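Local coordinates for protein manganese-containing pseudocatalase (Thermus thermophilus, PDB 2V8T) that probably breaks down hydrogen peroxide to water and oxygen as a catalase, using a pair of manganese ions held in each subunit, at residues Pro211-Asp214 with Asn215-Pro219. Numbering follows the deposited sequence. Where two conformers were deposited one is given.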
ATOM      1  N   PRO A 211      16.260  16.200  19.042  1.00  7.95           N
ATOM      2  CA  PRO A 211      16.808  17.513  18.740  1.00  8.27           C
ATOM      3  C   PRO A 211      17.479  18.121  19.972  1.00  8.31           C
ATOM      4  O   PRO A 211      17.392  17.565  21.080  1.00  8.35           O
ATOM      5  CB  PRO A 211      15.551  18.344  18.379  1.00  8.93           C
ATOM      6  CG  PRO A 211      14.511  17.293  18.027  1.00  9.95           C
ATOM      7  CD  PRO A 211      14.791  16.185  18.981  1.00  8.77           C
ATOM      8  N   LYS A 212      18.156  19.256  19.767  1.00  8.80           N
ATOM      9  CA  LYS A 212      18.943  19.870  20.840  1.00  8.61           C
ATOM     10  C   LYS A 212      18.053  20.694  21.738  1.00  8.95           C
ATOM     11  O   LYS A 212      18.044  21.943  21.767  1.00  9.68           O
ATOM     12  CB  LYS A 212      20.124  20.634  20.271  1.00  9.54           C
ATOM     13  CG  LYS A 212      21.133  21.036  21.317  1.00 10.87           C
ATOM     14  CD  LYS A 212      21.861  19.849  21.984  1.00 13.57           C
ATOM     15  CE  LYS A 212      22.819  19.090  21.092  1.00 14.65           C
ATOM     16  NZ  LYS A 212      23.720  19.932  20.453  0.50 18.65           N
ATOM     17  N   ILE A 213      17.234  19.972  22.503  1.00  9.29           N
ATOM     18  CA  ILE A 213      16.313  20.501  23.497  1.00  9.22           C
ATOM     19  C   ILE A 213      16.317  19.463  24.604  1.00  9.15           C
ATOM     20  O   ILE A 213      16.283  18.248  24.348  1.00  9.39           O
ATOM     21  CB  ILE A 213      14.891  20.728  22.955  1.00 10.34           C
ATOM     22  CG1 ILE A 213      14.016  21.352  24.034  1.00 12.14           C
ATOM     23  CG2 ILE A 213      14.272  19.453  22.300  1.00 11.17           C
ATOM     24  CD1 ILE A 213      12.612  21.756  23.562  1.00 14.17           C
ATOM     25  N   ASP A 214      16.415  19.925  25.846  1.00  9.27           N
ATOM     26  CA  ASP A 214      16.450  19.034  26.989  1.00  9.75           C
ATOM     27  C   ASP A 214      15.014  18.619  27.400  1.00  9.42           C
ATOM     28  O   ASP A 214      14.107  19.448  27.411  1.00 10.09           O
ATOM     29  CB  ASP A 214      17.182  19.652  28.162  0.80 11.13           C
ATOM     30  CG  ASP A 214      18.601  19.942  27.833  0.80 12.45           C
ATOM     31  OD1 ASP A 214      19.265  19.200  27.097  0.80 13.82           O
ATOM     32  OD2 ASP A 214      19.087  20.937  28.420  0.80 19.34           O
ATOM     33  N   ASN A 215      14.895  17.378  27.821  1.00  9.58           N
ATOM     34  CA  ASN A 215      13.638  16.919  28.395  1.00 10.26           C
ATOM     35  C   ASN A 215      13.204  17.783  29.580  1.00 10.93           C
ATOM     36  O   ASN A 215      11.997  17.881  29.855  1.00 11.28           O
ATOM     37  CB  ASN A 215      13.716  15.461  28.828  1.00 11.78           C
ATOM     38  CG  ASN A 215      13.584  14.464  27.658  1.00 12.26           C
ATOM     39  OD1 ASN A 215      13.121  14.772  26.581  1.00 13.55           O
ATOM     40  ND2 ASN A 215      13.866  13.235  27.984  1.00 18.81           N
ATOM     41  N   SER A 216      14.146  18.428  30.265  1.00 11.95           N
ATOM     42  CA  SER A 216      13.792  19.316  31.375  1.00 13.67           C
ATOM     43  C   SER A 216      12.898  20.486  30.964  1.00 12.78           C
ATOM     44  O   SER A 216      12.270  21.099  31.850  1.00 15.53           O
ATOM     45  CB  SER A 216      15.080  19.834  32.050  1.00 16.22           C
ATOM     46  OG  SER A 216      15.810  20.623  31.155  1.00 18.87           O
ATOM     47  N   LYS A 217      12.823  20.810  29.667  1.00 12.00           N
ATOM     48  CA  LYS A 217      11.957  21.880  29.187  1.00 12.58           C
ATOM     49  C   LYS A 217      10.512  21.440  29.001  1.00 11.95           C
ATOM     50  O   LYS A 217       9.643  22.274  28.693  1.00 14.25           O
ATOM     51  CB  LYS A 217      12.482  22.415  27.855  1.00 15.03           C
ATOM     52  CG  LYS A 217      13.864  22.983  27.955  1.00 19.39           C
ATOM     53  CD  LYS A 217      14.050  24.034  29.041  1.00 25.15           C
ATOM     54  CE  LYS A 217      15.544  24.372  29.297  0.50 23.14           C
ATOM     55  NZ  LYS A 217      15.716  25.303  30.463  0.50 25.22           N
ATOM     56  N   ILE A 218      10.235  20.155  29.198  1.00 10.72           N
ATOM     57  CA  ILE A 218       8.899  19.626  29.059  1.00 10.08           C
ATOM     58  C   ILE A 218       8.455  19.293  30.513  1.00  9.86           C
ATOM     59  O   ILE A 218       9.008  18.387  31.120  1.00 10.00           O
ATOM     60  CB  ILE A 218       8.918  18.344  28.211  1.00  9.99           C
ATOM     61  CG1 ILE A 218       9.547  18.608  26.821  1.00 11.48           C
ATOM     62  CG2 ILE A 218       7.495  17.773  28.135  1.00 11.22           C
ATOM     63  CD1 ILE A 218       8.848  19.703  26.009  1.00 13.93           C
ATOM     64  N   PRO A 219       7.500  20.039  31.077  1.00 10.74           N
ATOM     65  CA  PRO A 219       7.251  19.911  32.529  1.00 10.77           C
ATOM     66  C   PRO A 219       6.963  18.480  33.012  1.00 10.00           C
ATOM     67  O   PRO A 219       7.465  18.066  34.059  1.00 10.09           O
ATOM     68  CB  PRO A 219       6.083  20.864  32.760  1.00 13.68           C
ATOM     69  CG  PRO A 219       6.135  21.828  31.693  1.00 16.17           C
ATOM     70  CD  PRO A 219       6.793  21.211  30.507  1.00 11.84           C
TER
HETATM   71  O   HOH W   1      18.612  20.300  31.593  1.00 41.57           O
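The carbonyl oxygen of D214 accepts the amide of K217, N to O 2.9 Å, and this i to i+3 bond opens the 3-10 turn 215-217. The N-H...O angle of 166° makes the bond nearly straight, although the donor stands 48° out of the carbonyl plane. A second step, I218 N to N215 O at 3.0 Å, continues the turn and delivers I218 to the N-cap of helix 219-226. K217 also covers the acceptor from its side chain: CB rests 3.4 Å from D214 O, and CG, turned beside its own backbone N (chi1 -61°), stays close to the same oxygen. That turn also leaves K217 CG 4.2 Å from I213 CG1, an aliphatic contact alongside the turn. Beyond CG the chain bends and carries NZ onward, without a salt bridge to the D214 carboxylate in the conformer given. On the D214 side, S216 OG lies 3.4 Å from D214 CB. In that same conformer of D214, a water hydrogen-bonded to S216 OG also donates to D214 OD2. N215 heads away from 211-214 at its CB, its buried amide taken up by R159 through OD1 and, weakly, by L182 O through ND2. R159 also reaches I213 O, tying this loop to helix 144-166 of the ferritin-like bundle, while F285 of a second subunit packs on I213. A bound manganese ion lies about 11 Å from the N215 side chain, whose CB remains 3.7 Å from D214 C.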